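Local atomic coordinates of tail spike protein gp49 (Pseudomonas phage LKA1, PDB entry 4RU4), a protein that probably cleaves the O-specific polysaccharide on the Pseudomonas surface as a lyase, serving as the tailspike of the phage during entry into the host cell. Residues 33-38 against 42-47; 155-160 against 164-169; 173-176 against 181-184; 361-364 against 370-373; 516-521 against 550-555. One frame throughout, in Å; residues are numbered along the deposited sequence.

Contact 1: residues 33-38 against 42-47; sequences ERYATL and QTVYPH. With EDO (1,2-ethanediol), chain V; EDO (1,2-ethanediol), chain C.
A single water is gripped by three side chains, two from 33-38 and one from 42-47. It lies 2.7 Å from Y35 OH, accepts from R34 NH1 at 3.0 Å and donates to Y45 OH at 2.9 Å. It meets the R34 guanidinium at its edge, in the plane. The two tyrosines also touch. Their side chains cross at about a right angle, and CE2 of Y35 comes to 4.1 Å from CE2 of Y45, at the edge of the Y45 ring. V44 covers the hydroxyl end of Y35, with CG2 the nearer methyl, 3.5 Å from Y35 OH. CG1 of V44, anti to the backbone N (chi1 177°), lies over the centre of the Y45 ring. The first segment runs into the start of the short helix 38-44, and the second leaves from its last turn. T37 is the N-cap, with OG1 bonded to the N of E40. One turn of the helix is closed by Q42 N donating to L38 O at 2.9 Å. Beside that bond, L38 CD1 packs on Q42 CG. Two ethanediol molecules, probably from the crystallisation liquor, are bound here: R34 NE donates to O1 of one in a nearly straight bond (2.9 Å, 176°), and H47 N to O2 of the other. R34 NH1 also binds the carbonyl of G21, and Y45 OH that of F20. Y45 packs on A58 and A62 of helix 55-65.

Contact 2: residues 155-160 against 164-169; sequences DSSFSG and SYRAGE
The tight part of this contact centres on the carbonyl of Y165. Y165 is the middle residue of an inverse gamma turn, and its O accepts from F158 N at 2.9 Å and from S159 N at 3.2 Å. S157 OG accepts from A167 N at 2.8 Å in a nearly straight bond (167°). S157 holds OG between its backbone N and carbonyl carbon (chi1 49°), which points it at the N-H of A167. OG has a second partner in the carbonyl of T154. CB of F158 packs on CB of A167, and CB of S159 meets the edge of the Y165 ring. Toward solvent, where D155 is exposed, the packing gives way to a salt bridge. R166 grips D155 side-on, with NE and NH2 both on OD1; the NH2 bond is 2.8 Å long. OD1 lies in the guanidinium plane, and the two planar groups are nearly coplanar (26°). NE meets the anti lone pair of OD1, while NH2 comes nearly along its C-O axis. This loop follows strand 147-151 and leads into strand 168-177. F158 packs on R309 of strand 308-309, R166 NH1 binds the carbonyl of A301, and Y165 OH reaches E376 of strand 372-377.

Contact 3: residues 173-176 against 181-184; sequences VRAV and VTIR
This contact belongs to the antiparallel beta hairpin of strands 168-177 and 180-183, interrupted by a classic beta bulge. R174 and A175 both face T182. The T182 carbonyl takes R174 N at 2.8 Å and, weakly, A175 N at 3.4 Å. In return T182 N donates to A175 O at 2.9 Å. V173 with I183 and V176 with V181 are non-hydrogen-bonded pairs on either side of the bulge. The valines meet through their methyls: V181 CG1 packs on V173 CG1 at 3.8 Å, and V181 CG2 lies alongside V176 CG1. R174 starts out with CG anti to the backbone N (chi1 -170°) and bends at chi3 (85°). The bend lays its guanidinium over T182, whose CB sits against one face, 3.4 Å from R174 NH2. R174 NH1 makes only a weak bond to I183 O. R184 reaches back to the first strand. Its guanidinium covers V173 O, with that oxygen over one face and no hydrogen bond from NE. A water links R184 NH2 to R174 O, 2.8 Å from each. The main partner of R174 is on another chain: NE forms a salt bridge with D321 of the second subunit. R184 NH1 forms one with E172, just before V173 on the same strand. R184 also makes a cation-pi contact with Y289 of the second subunit. R174, in the bulge, and R184, just after the second strand, both reach the second subunit. Each has a carboxylate partner, D321 of that subunit and E172 of its own chain, which would be expected to balance their charges.

Contact 4: residues 361-364 against 370-373; sequences CTIT and WIVI
No backbone hydrogen bond joins the two segments. Their closest alpha carbons, those of T364 and I371, are 6.0 Å apart. Residues 362-364 form a strand, whereas I371 lies just before strand 372-377, at a point where its psi of -42° departs from extended geometry. The contact is therefore made by side chains. I363 and I371 point at each other, and their side chains cross obliquely. CG2 of I363 meets CG2 of I371 at 3.6 Å. Both isoleucines carry CG2 anti to the backbone N and CG1 anti to the carbonyl carbon, with I371 at chi1 -58°. That setting turns the short branch of each to the other. I371 CG2 also lies 3.7 Å from I363 O and 4.0 Å from T364 O. The longer branch of I363 goes to V372: its CD1 is 4.5 Å from V372 CG2, a looser touch. This is buried apolar packing in the interior of the pectate lyase-like parallel beta-helix. The loop between the segments carries G368, a ligand of the calcium ion. L389 of strand 388-390 packs on both I363 and I371. Strand 362-364 lies between strands 344-345 and 388-390, while strand 372-377 belongs to another parallel sheet, between 349-352 and 403-405.

Contact 5: residues 516-521 against 550-555; sequences GGRVQV and KTDRSY
R518 and D552 form a salt bridge, with NH2 donating to OD2 at 3.0 Å. The bond is bent, with an angle of 147° at the hydrogen. D552 OD2 lies at the guanidinium edge, but NH2 approaches it from above the carboxylate plane, and the two planes stand 70° apart. A second donor reaches the same oxygen from the opposite face: T551 OG1, at 2.8 Å. T551 OG1 is 3.8 Å from R518 NH1. R518 bends at chi3 (54°), which brings the guanidinium round to the turn after strand 545-551. T551 places OG1 between its backbone N and carbonyl carbon, where it can serve D552. The next shell comes from two sources. N594 ND2 of strand 590-600 binds T551 OG1, and this strand lies between strands 510-522 and 545-551 in the C-terminal Ig-like domain. T568 OG1 of the third subunit is bonded to both R518 NH1 and D552 OD2. K550 NZ donates to S554 O at 2.8 Å, and also bonds V560 O and N591 OD1. The salt bridge thus ties strand 510-522 to the loop after strand 545-551 at this interface. OD2 of D552 meets an arginine and two threonine hydroxyls, which would be expected to stabilise its negative charge.

In the fold
The contacts follow one another along the chain, and none encloses another. Contact 1 lies near the N-terminal end, about 50 Å from the chain centre, and contact 5 lies at the far end on the opposite side; their centres are about 100 Å apart. Contacts 2 and 3 share strand 168-177 in the first Ig-like domain, with centres about 24 Å apart. Contact 4 sits in the beta-helix, about 28 Å from contact 2 between centres, with nearest atoms about 12 Å apart. Contact 5 belongs to the second Ig-like domain, about 46 Å from contact 4 between centres. Together they sample an elongated trimeric spike. Contacts 3 and 5 are bonded to neighbouring subunits, and T362 of contact 4 packs on one.

Contact 1: residues 33-38 against 42-47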
# COMPACT_ATOMS: atom_id res chain seq x y z
N GLU B 33 -38.93 7.36 39.86
CA GLU B 33 -38.13 7.77 41.02
C GLU B 33 -38.22 9.27 41.30
O GLU B 33 -38.01 9.70 42.43
CB GLU B 33 -36.67 7.37 40.87
CG GLU B 33 -36.43 5.88 41.04
CD GLU B 33 -34.95 5.48 40.96
OE1 GLU B 33 -34.09 6.38 40.81
OE2 GLU B 33 -34.67 4.26 41.06
N ARG B 34 -38.52 10.07 40.28
CA ARG B 34 -38.50 11.51 40.44
C ARG B 34 -39.83 12.19 40.25
O ARG B 34 -40.06 13.26 40.80
CB ARG B 34 -37.53 12.14 39.43
CG ARG B 34 -36.24 12.52 40.02
CD ARG B 34 -35.29 13.03 38.97
NE ARG B 34 -33.97 12.55 39.33
CZ ARG B 34 -32.87 12.74 38.62
NH1 ARG B 34 -32.91 13.43 37.48
NH2 ARG B 34 -31.73 12.24 39.06
N TYR B 35 -40.69 11.61 39.41
CA TYR B 35 -41.94 12.26 39.08
C TYR B 35 -43.09 11.35 39.45
O TYR B 35 -43.08 10.16 39.13
CB TYR B 35 -41.99 12.62 37.57
CG TYR B 35 -40.80 13.44 37.21
CD1 TYR B 35 -40.74 14.78 37.57
CD2 TYR B 35 -39.69 12.87 36.61
CE1 TYR B 35 -39.62 15.55 37.30
CE2 TYR B 35 -38.57 13.61 36.33
CZ TYR B 35 -38.54 14.95 36.68
OH TYR B 35 -37.44 15.70 36.41
N ALA B 36 -44.07 11.93 40.12
CA ALA B 36 -45.25 11.19 40.54
C ALA B 36 -46.18 10.89 39.35
O ALA B 36 -46.90 9.90 39.35
CB ALA B 36 -46.00 11.99 41.62
N THR B 37 -46.17 11.75 38.33
CA THR B 37 -47.12 11.61 37.22
C THR B 37 -46.41 11.77 35.88
O THR B 37 -45.36 12.42 35.78
CB THR B 37 -48.27 12.66 37.28
OG1 THR B 37 -47.76 13.95 36.90
CG2 THR B 37 -48.90 12.75 38.69
N LEU B 38 -47.00 11.20 34.83
CA LEU B 38 -46.43 11.33 33.50
C LEU B 38 -46.43 12.79 33.05
O LEU B 38 -45.47 13.26 32.42
CB LEU B 38 -47.23 10.47 32.51
CG LEU B 38 -46.79 10.54 31.05
CD1 LEU B 38 -45.33 10.13 30.91
CD2 LEU B 38 -47.71 9.60 30.25
N GLN B 42 -43.21 14.97 31.83
CA GLN B 42 -43.19 15.51 30.47
C GLN B 42 -43.00 17.02 30.45
O GLN B 42 -42.64 17.61 29.43
CB GLN B 42 -44.46 15.13 29.68
CG GLN B 42 -44.45 13.67 29.21
CD GLN B 42 -45.52 13.39 28.19
OE1 GLN B 42 -46.50 14.15 28.09
NE2 GLN B 42 -45.34 12.31 27.40
N THR B 43 -43.25 17.65 31.59
CA THR B 43 -42.88 19.05 31.76
C THR B 43 -41.36 19.21 31.64
O THR B 43 -40.88 20.22 31.15
CB THR B 43 -43.32 19.53 33.13
OG1 THR B 43 -44.76 19.56 33.14
CG2 THR B 43 -42.78 20.92 33.40
N VAL B 44 -40.62 18.19 32.08
CA VAL B 44 -39.16 18.24 32.03
C VAL B 44 -38.67 17.56 30.75
O VAL B 44 -37.77 18.08 30.04
CB VAL B 44 -38.54 17.58 33.27
CG1 VAL B 44 -37.00 17.56 33.18
CG2 VAL B 44 -39.02 18.28 34.56
N TYR B 45 -39.26 16.40 30.43
CA TYR B 45 -38.88 15.63 29.23
C TYR B 45 -40.09 15.42 28.31
O TYR B 45 -40.80 14.42 28.44
CB TYR B 45 -38.32 14.27 29.62
CG TYR B 45 -37.20 14.30 30.64
CD1 TYR B 45 -35.94 14.76 30.30
CD2 TYR B 45 -37.40 13.83 31.93
CE1 TYR B 45 -34.91 14.79 31.22
CE2 TYR B 45 -36.34 13.86 32.87
CZ TYR B 45 -35.11 14.33 32.50
OH TYR B 45 -34.05 14.36 33.41
N PRO B 46 -40.35 16.35 27.39
CA PRO B 46 -41.59 16.29 26.62
C PRO B 46 -41.73 14.99 25.85
O PRO B 46 -42.85 14.52 25.66
CB PRO B 46 -41.48 17.47 25.66
CG PRO B 46 -40.52 18.41 26.36
CD PRO B 46 -39.54 17.54 27.07
N HIS B 47 -40.64 14.36 25.45
CA HIS B 47 -40.79 13.16 24.65
C HIS B 47 -40.61 11.84 25.42
O HIS B 47 -40.48 10.77 24.83
CB HIS B 47 -39.94 13.26 23.37
CG HIS B 47 -40.29 14.44 22.52
ND1 HIS B 47 -41.59 14.75 22.17
CD2 HIS B 47 -39.52 15.42 21.98
CE1 HIS B 47 -41.61 15.85 21.44
NE2 HIS B 47 -40.36 16.28 21.32
C1 EDO V . -36.09 13.55 26.19
O1 EDO V . -36.62 12.42 26.84
C2 EDO V . -37.10 13.92 25.12
O2 EDO V . -37.99 14.89 25.67
C1 EDO C . -33.69 9.51 41.63
O1 EDO C . -33.80 10.94 41.75
C2 EDO C . -32.44 9.13 40.83
O2 EDO C . -31.27 9.27 41.64
O HOH W 1 -34.86 15.18 36.02

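Contact 2: residues 155-160 against 164-169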
# COMPACT_ATOMS: atom_id res chain seq x y z
N ASP B 155 -36.17 -2.69 -10.41
CA ASP B 155 -35.46 -3.81 -9.80
C ASP B 155 -34.29 -4.29 -10.66
O ASP B 155 -34.41 -4.42 -11.88
CB ASP B 155 -36.37 -5.01 -9.56
CG ASP B 155 -37.43 -4.74 -8.49
OD1 ASP B 155 -37.33 -3.72 -7.78
OD2 ASP B 155 -38.36 -5.56 -8.38
N SER B 156 -33.17 -4.57 -10.00
CA SER B 156 -31.98 -5.13 -10.65
C SER B 156 -31.43 -4.25 -11.75
O SER B 156 -30.72 -4.74 -12.65
CB SER B 156 -32.25 -6.54 -11.20
OG SER B 156 -32.33 -7.46 -10.13
N SER B 157 -31.71 -2.96 -11.68
CA SER B 157 -31.21 -2.05 -12.70
C SER B 157 -29.65 -1.93 -12.70
O SER B 157 -29.07 -1.57 -13.72
CB SER B 157 -31.91 -0.69 -12.66
OG SER B 157 -31.97 -0.13 -11.35
N PHE B 158 -28.98 -2.27 -11.60
CA PHE B 158 -27.51 -2.38 -11.65
C PHE B 158 -27.04 -3.84 -11.93
O PHE B 158 -26.19 -4.10 -12.79
CB PHE B 158 -26.87 -1.86 -10.35
CG PHE B 158 -25.36 -2.09 -10.27
CD1 PHE B 158 -24.49 -1.27 -10.97
CD2 PHE B 158 -24.84 -3.13 -9.51
CE1 PHE B 158 -23.08 -1.49 -10.91
CE2 PHE B 158 -23.46 -3.36 -9.46
CZ PHE B 158 -22.58 -2.53 -10.15
N SER B 159 -27.57 -4.78 -11.16
CA SER B 159 -27.22 -6.20 -11.31
C SER B 159 -28.43 -7.13 -11.19
O SER B 159 -29.29 -6.93 -10.32
CB SER B 159 -26.16 -6.59 -10.28
OG SER B 159 -25.98 -7.99 -10.25
N GLY B 160 -28.48 -8.15 -12.04
CA GLY B 160 -29.58 -9.08 -12.00
C GLY B 160 -29.48 -10.09 -10.86
O GLY B 160 -30.41 -10.86 -10.64
N SER B 164 -32.72 -6.02 -5.24
CA SER B 164 -32.39 -4.75 -4.60
C SER B 164 -31.13 -4.09 -5.17
O SER B 164 -30.75 -3.01 -4.74
CB SER B 164 -32.21 -4.98 -3.09
OG SER B 164 -31.10 -5.86 -2.87
N TYR B 165 -30.47 -4.75 -6.12
CA TYR B 165 -29.26 -4.17 -6.71
C TYR B 165 -29.65 -3.17 -7.80
O TYR B 165 -29.53 -3.45 -9.00
CB TYR B 165 -28.31 -5.25 -7.26
CG TYR B 165 -27.70 -6.15 -6.19
CD1 TYR B 165 -27.78 -5.84 -4.84
CD2 TYR B 165 -27.00 -7.30 -6.57
CE1 TYR B 165 -27.21 -6.67 -3.87
CE2 TYR B 165 -26.41 -8.11 -5.62
CZ TYR B 165 -26.52 -7.81 -4.28
OH TYR B 165 -25.92 -8.65 -3.38
N ARG B 166 -30.15 -2.02 -7.37
CA ARG B 166 -30.66 -1.02 -8.28
C ARG B 166 -29.55 -0.03 -8.70
O ARG B 166 -28.57 0.14 -7.98
CB ARG B 166 -31.83 -0.28 -7.61
CG ARG B 166 -33.00 -1.23 -7.28
CD ARG B 166 -34.32 -0.46 -7.07
NE ARG B 166 -35.39 -1.41 -6.74
CZ ARG B 166 -35.94 -1.52 -5.53
NH1 ARG B 166 -35.56 -0.69 -4.55
NH2 ARG B 166 -36.88 -2.43 -5.30
N ALA B 167 -29.75 0.60 -9.84
CA ALA B 167 -28.77 1.51 -10.44
C ALA B 167 -28.89 2.91 -9.87
O ALA B 167 -29.94 3.30 -9.36
CB ALA B 167 -28.95 1.56 -11.97
N GLY B 168 -27.81 3.67 -9.97
CA GLY B 168 -27.80 5.08 -9.63
C GLY B 168 -26.45 5.40 -9.02
O GLY B 168 -25.56 4.55 -9.02
N GLU B 169 -26.26 6.61 -8.50
CA GLU B 169 -25.01 6.95 -7.82
C GLU B 169 -25.11 8.31 -7.15
O GLU B 169 -26.08 9.04 -7.39
CB GLU B 169 -23.82 6.97 -8.82
CG GLU B 169 -23.99 7.87 -10.02
CD GLU B 169 -22.95 7.56 -11.12
OE1 GLU B 169 -21.78 8.02 -11.00
OE2 GLU B 169 -23.31 6.82 -12.07

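Contact 3: residues 173-176 against 181-184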
# COMPACT_ATOMS: atom_id res chain seq x y z
N VAL B 173 -22.06 18.50 -6.58
CA VAL B 173 -22.24 19.63 -7.50
C VAL B 173 -20.97 20.49 -7.64
O VAL B 173 -20.35 20.89 -6.65
CB VAL B 173 -23.48 20.51 -7.08
CG1 VAL B 173 -23.65 21.74 -8.00
CG2 VAL B 173 -24.77 19.66 -7.11
N ARG B 174 -20.58 20.74 -8.89
CA ARG B 174 -19.49 21.66 -9.18
C ARG B 174 -20.00 23.08 -9.39
O ARG B 174 -19.47 24.02 -8.79
CB ARG B 174 -18.74 21.23 -10.45
CG ARG B 174 -17.47 22.02 -10.64
CD ARG B 174 -16.65 21.47 -11.80
NE ARG B 174 -17.08 21.99 -13.08
CZ ARG B 174 -17.40 21.24 -14.14
NH1 ARG B 174 -17.37 19.90 -14.08
NH2 ARG B 174 -17.76 21.85 -15.26
N ALA B 175 -20.98 23.24 -10.27
CA ALA B 175 -21.56 24.56 -10.52
C ALA B 175 -22.95 24.38 -11.11
O ALA B 175 -23.31 23.31 -11.57
CB ALA B 175 -20.68 25.38 -11.46
N VAL B 176 -23.74 25.45 -11.05
CA VAL B 176 -25.10 25.44 -11.55
C VAL B 176 -25.24 26.66 -12.46
O VAL B 176 -24.86 27.77 -12.08
CB VAL B 176 -26.12 25.59 -10.40
CG1 VAL B 176 -27.56 25.49 -10.91
CG2 VAL B 176 -25.85 24.55 -9.30
N VAL B 181 -26.46 21.47 -14.37
CA VAL B 181 -25.63 21.24 -13.20
C VAL B 181 -24.38 20.42 -13.57
O VAL B 181 -24.46 19.29 -14.07
CB VAL B 181 -26.45 20.53 -12.11
CG1 VAL B 181 -25.57 20.13 -10.92
CG2 VAL B 181 -27.62 21.42 -11.68
N THR B 182 -23.21 20.99 -13.35
CA THR B 182 -21.99 20.25 -13.61
C THR B 182 -21.55 19.59 -12.30
O THR B 182 -21.88 20.06 -11.22
CB THR B 182 -20.86 21.13 -14.21
OG1 THR B 182 -20.62 22.29 -13.38
CG2 THR B 182 -21.21 21.60 -15.65
N ILE B 183 -20.81 18.50 -12.39
CA ILE B 183 -20.49 17.73 -11.19
C ILE B 183 -18.99 17.51 -11.09
O ILE B 183 -18.26 17.69 -12.09
CB ILE B 183 -21.24 16.38 -11.18
CG1 ILE B 183 -20.82 15.51 -12.38
CG2 ILE B 183 -22.76 16.63 -11.15
CD1 ILE B 183 -21.66 14.25 -12.59
N ARG B 184 -18.54 17.14 -9.90
CA ARG B 184 -17.11 17.11 -9.62
C ARG B 184 -16.34 15.84 -10.05
O ARG B 184 -15.12 15.88 -10.16
CB ARG B 184 -16.86 17.44 -8.14
CG ARG B 184 -17.27 18.86 -7.78
CD ARG B 184 -17.12 19.17 -6.28
NE ARG B 184 -17.18 20.63 -6.11
CZ ARG B 184 -17.29 21.22 -4.93
NH1 ARG B 184 -17.34 20.49 -3.84
NH2 ARG B 184 -17.32 22.54 -4.84
O HOH W 2 -17.08 23.57 -7.48
O HOH W 3 -19.54 24.55 -14.81

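Contact 4: residues 361-364 against 370-373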
# COMPACT_ATOMS: atom_id res chain seq x y z
N CYS B 361 -2.96 -6.97 1.37
CA CYS B 361 -3.64 -7.62 2.49
C CYS B 361 -2.99 -8.94 2.86
O CYS B 361 -2.41 -9.63 2.01
CB CYS B 361 -5.10 -7.89 2.16
SG CYS B 361 -6.03 -6.37 1.95
N THR B 362 -3.12 -9.32 4.13
CA THR B 362 -2.80 -10.68 4.55
C THR B 362 -4.13 -11.34 4.85
O THR B 362 -4.94 -10.80 5.63
CB THR B 362 -1.91 -10.67 5.83
OG1 THR B 362 -0.78 -9.82 5.59
CG2 THR B 362 -1.41 -12.07 6.19
N ILE B 363 -4.39 -12.50 4.24
CA ILE B 363 -5.71 -13.14 4.32
C ILE B 363 -5.55 -14.62 4.62
O ILE B 363 -4.79 -15.31 3.92
CB ILE B 363 -6.52 -12.97 2.99
CG1 ILE B 363 -6.37 -11.55 2.41
CG2 ILE B 363 -8.02 -13.34 3.21
CD1 ILE B 363 -7.05 -11.33 1.03
N THR B 364 -6.22 -15.12 5.66
CA THR B 364 -6.25 -16.55 5.93
C THR B 364 -7.56 -17.20 5.47
O THR B 364 -8.50 -16.52 5.10
CB THR B 364 -6.07 -16.88 7.42
OG1 THR B 364 -7.20 -16.38 8.14
CG2 THR B 364 -4.80 -16.28 7.97
N TRP B 370 -10.71 -22.46 1.35
CA TRP B 370 -10.45 -21.44 0.34
C TRP B 370 -10.08 -20.13 1.05
O TRP B 370 -10.26 -20.00 2.27
CB TRP B 370 -11.68 -21.23 -0.56
CG TRP B 370 -12.99 -21.08 0.21
CD1 TRP B 370 -13.91 -22.08 0.47
CD2 TRP B 370 -13.51 -19.88 0.80
NE1 TRP B 370 -14.97 -21.56 1.19
CE2 TRP B 370 -14.76 -20.22 1.41
CE3 TRP B 370 -13.05 -18.56 0.88
CZ2 TRP B 370 -15.55 -19.28 2.07
CZ3 TRP B 370 -13.84 -17.62 1.55
CH2 TRP B 370 -15.08 -17.99 2.14
N ILE B 371 -9.53 -19.17 0.30
CA ILE B 371 -9.12 -17.89 0.88
C ILE B 371 -9.88 -16.72 0.28
O ILE B 371 -10.29 -15.80 0.98
CB ILE B 371 -7.59 -17.67 0.70
CG1 ILE B 371 -6.80 -18.81 1.34
CG2 ILE B 371 -7.15 -16.31 1.30
CD1 ILE B 371 -5.31 -18.74 1.06
N VAL B 372 -10.07 -16.76 -1.04
CA VAL B 372 -10.85 -15.73 -1.70
C VAL B 372 -11.95 -16.44 -2.47
O VAL B 372 -11.66 -17.33 -3.25
CB VAL B 372 -10.01 -14.91 -2.71
CG1 VAL B 372 -10.94 -13.95 -3.47
CG2 VAL B 372 -8.89 -14.15 -1.94
N ILE B 373 -13.20 -16.08 -2.21
CA ILE B 373 -14.35 -16.71 -2.88
C ILE B 373 -15.15 -15.66 -3.68
O ILE B 373 -15.16 -14.48 -3.33
CB ILE B 373 -15.26 -17.48 -1.86
CG1 ILE B 373 -16.27 -18.37 -2.59
CG2 ILE B 373 -15.98 -16.49 -0.91
CD1 ILE B 373 -16.84 -19.50 -1.74

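Contact 5: residues 516-521 against 550-555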
# COMPACT_ATOMS: atom_id res chain seq x y z
N GLY B 516 12.82 -26.24 -19.83
CA GLY B 516 13.90 -26.61 -20.74
C GLY B 516 15.10 -27.22 -20.05
O GLY B 516 15.15 -27.27 -18.83
N GLY B 517 16.06 -27.71 -20.83
CA GLY B 517 17.23 -28.34 -20.23
C GLY B 517 18.19 -28.81 -21.30
O GLY B 517 17.96 -28.60 -22.51
N ARG B 518 19.27 -29.45 -20.85
CA ARG B 518 20.29 -29.98 -21.75
C ARG B 518 20.36 -31.49 -21.51
O ARG B 518 20.66 -31.93 -20.40
CB ARG B 518 21.66 -29.33 -21.48
CG ARG B 518 21.67 -27.80 -21.72
CD ARG B 518 22.83 -27.09 -21.02
NE ARG B 518 24.14 -27.65 -21.35
CZ ARG B 518 24.95 -27.18 -22.29
NH1 ARG B 518 24.58 -26.14 -23.04
NH2 ARG B 518 26.13 -27.75 -22.50
N VAL B 519 20.04 -32.26 -22.54
CA VAL B 519 20.05 -33.72 -22.45
C VAL B 519 21.16 -34.33 -23.31
O VAL B 519 21.22 -34.10 -24.52
CB VAL B 519 18.68 -34.31 -22.86
CG1 VAL B 519 18.74 -35.86 -22.90
CG2 VAL B 519 17.59 -33.82 -21.90
N GLN B 520 22.05 -35.09 -22.69
CA GLN B 520 23.16 -35.67 -23.43
C GLN B 520 22.69 -36.90 -24.21
O GLN B 520 21.93 -37.71 -23.69
CB GLN B 520 24.31 -36.05 -22.50
CG GLN B 520 25.45 -36.70 -23.24
CD GLN B 520 26.65 -36.89 -22.36
OE1 GLN B 520 27.42 -35.97 -22.14
NE2 GLN B 520 26.79 -38.09 -21.83
N VAL B 521 23.12 -37.01 -25.47
CA VAL B 521 22.91 -38.24 -26.24
C VAL B 521 24.24 -38.68 -26.86
O VAL B 521 25.06 -37.86 -27.21
CB VAL B 521 21.84 -38.09 -27.37
CG1 VAL B 521 20.47 -37.72 -26.77
CG2 VAL B 521 22.28 -37.06 -28.44
N LYS B 550 21.29 -28.75 -31.12
CA LYS B 550 22.47 -29.54 -30.71
C LYS B 550 23.62 -28.61 -30.35
O LYS B 550 23.93 -27.66 -31.11
CB LYS B 550 22.92 -30.46 -31.86
CG LYS B 550 24.39 -30.92 -31.75
CD LYS B 550 24.71 -31.96 -32.82
CE LYS B 550 26.18 -32.02 -33.15
NZ LYS B 550 26.53 -33.33 -33.74
N THR B 551 24.24 -28.86 -29.20
CA THR B 551 25.46 -28.16 -28.80
C THR B 551 26.62 -29.07 -28.36
O THR B 551 26.46 -30.29 -28.12
CB THR B 551 25.21 -27.12 -27.68
OG1 THR B 551 24.97 -27.81 -26.44
CG2 THR B 551 24.02 -26.19 -28.02
N ASP B 552 27.81 -28.48 -28.29
CA ASP B 552 28.99 -29.10 -27.69
C ASP B 552 29.53 -30.33 -28.42
O ASP B 552 30.21 -31.20 -27.84
CB ASP B 552 28.76 -29.32 -26.19
CG ASP B 552 28.60 -28.00 -25.46
OD1 ASP B 552 29.64 -27.34 -25.25
OD2 ASP B 552 27.45 -27.60 -25.17
N ARG B 553 29.25 -30.37 -29.71
CA ARG B 553 29.85 -31.34 -30.61
C ARG B 553 29.59 -30.78 -32.01
O ARG B 553 28.58 -30.09 -32.23
CB ARG B 553 29.16 -32.71 -30.46
CG ARG B 553 29.77 -33.81 -31.37
CD ARG B 553 31.19 -34.16 -30.93
NE ARG B 553 31.18 -34.68 -29.57
CZ ARG B 553 32.26 -35.10 -28.90
NH1 ARG B 553 33.46 -35.06 -29.47
NH2 ARG B 553 32.12 -35.55 -27.67
N SER B 554 30.49 -31.01 -32.95
CA SER B 554 30.22 -30.60 -34.31
C SER B 554 29.90 -31.83 -35.16
O SER B 554 28.80 -32.33 -35.07
CB SER B 554 31.38 -29.77 -34.88
OG SER B 554 31.54 -28.57 -34.15
N TYR B 555 30.84 -32.31 -35.98
CA TYR B 555 30.59 -33.58 -36.67
C TYR B 555 30.67 -34.74 -35.68
O TYR B 555 31.59 -34.80 -34.87
CB TYR B 555 31.54 -33.76 -37.89
CG TYR B 555 31.21 -32.78 -38.99
CD1 TYR B 555 30.09 -32.97 -39.81
CD2 TYR B 555 31.97 -31.63 -39.19
CE1 TYR B 555 29.76 -32.07 -40.80
CE2 TYR B 555 31.65 -30.72 -40.18
CZ TYR B 555 30.55 -30.93 -40.97
OH TYR B 555 30.24 -30.00 -41.93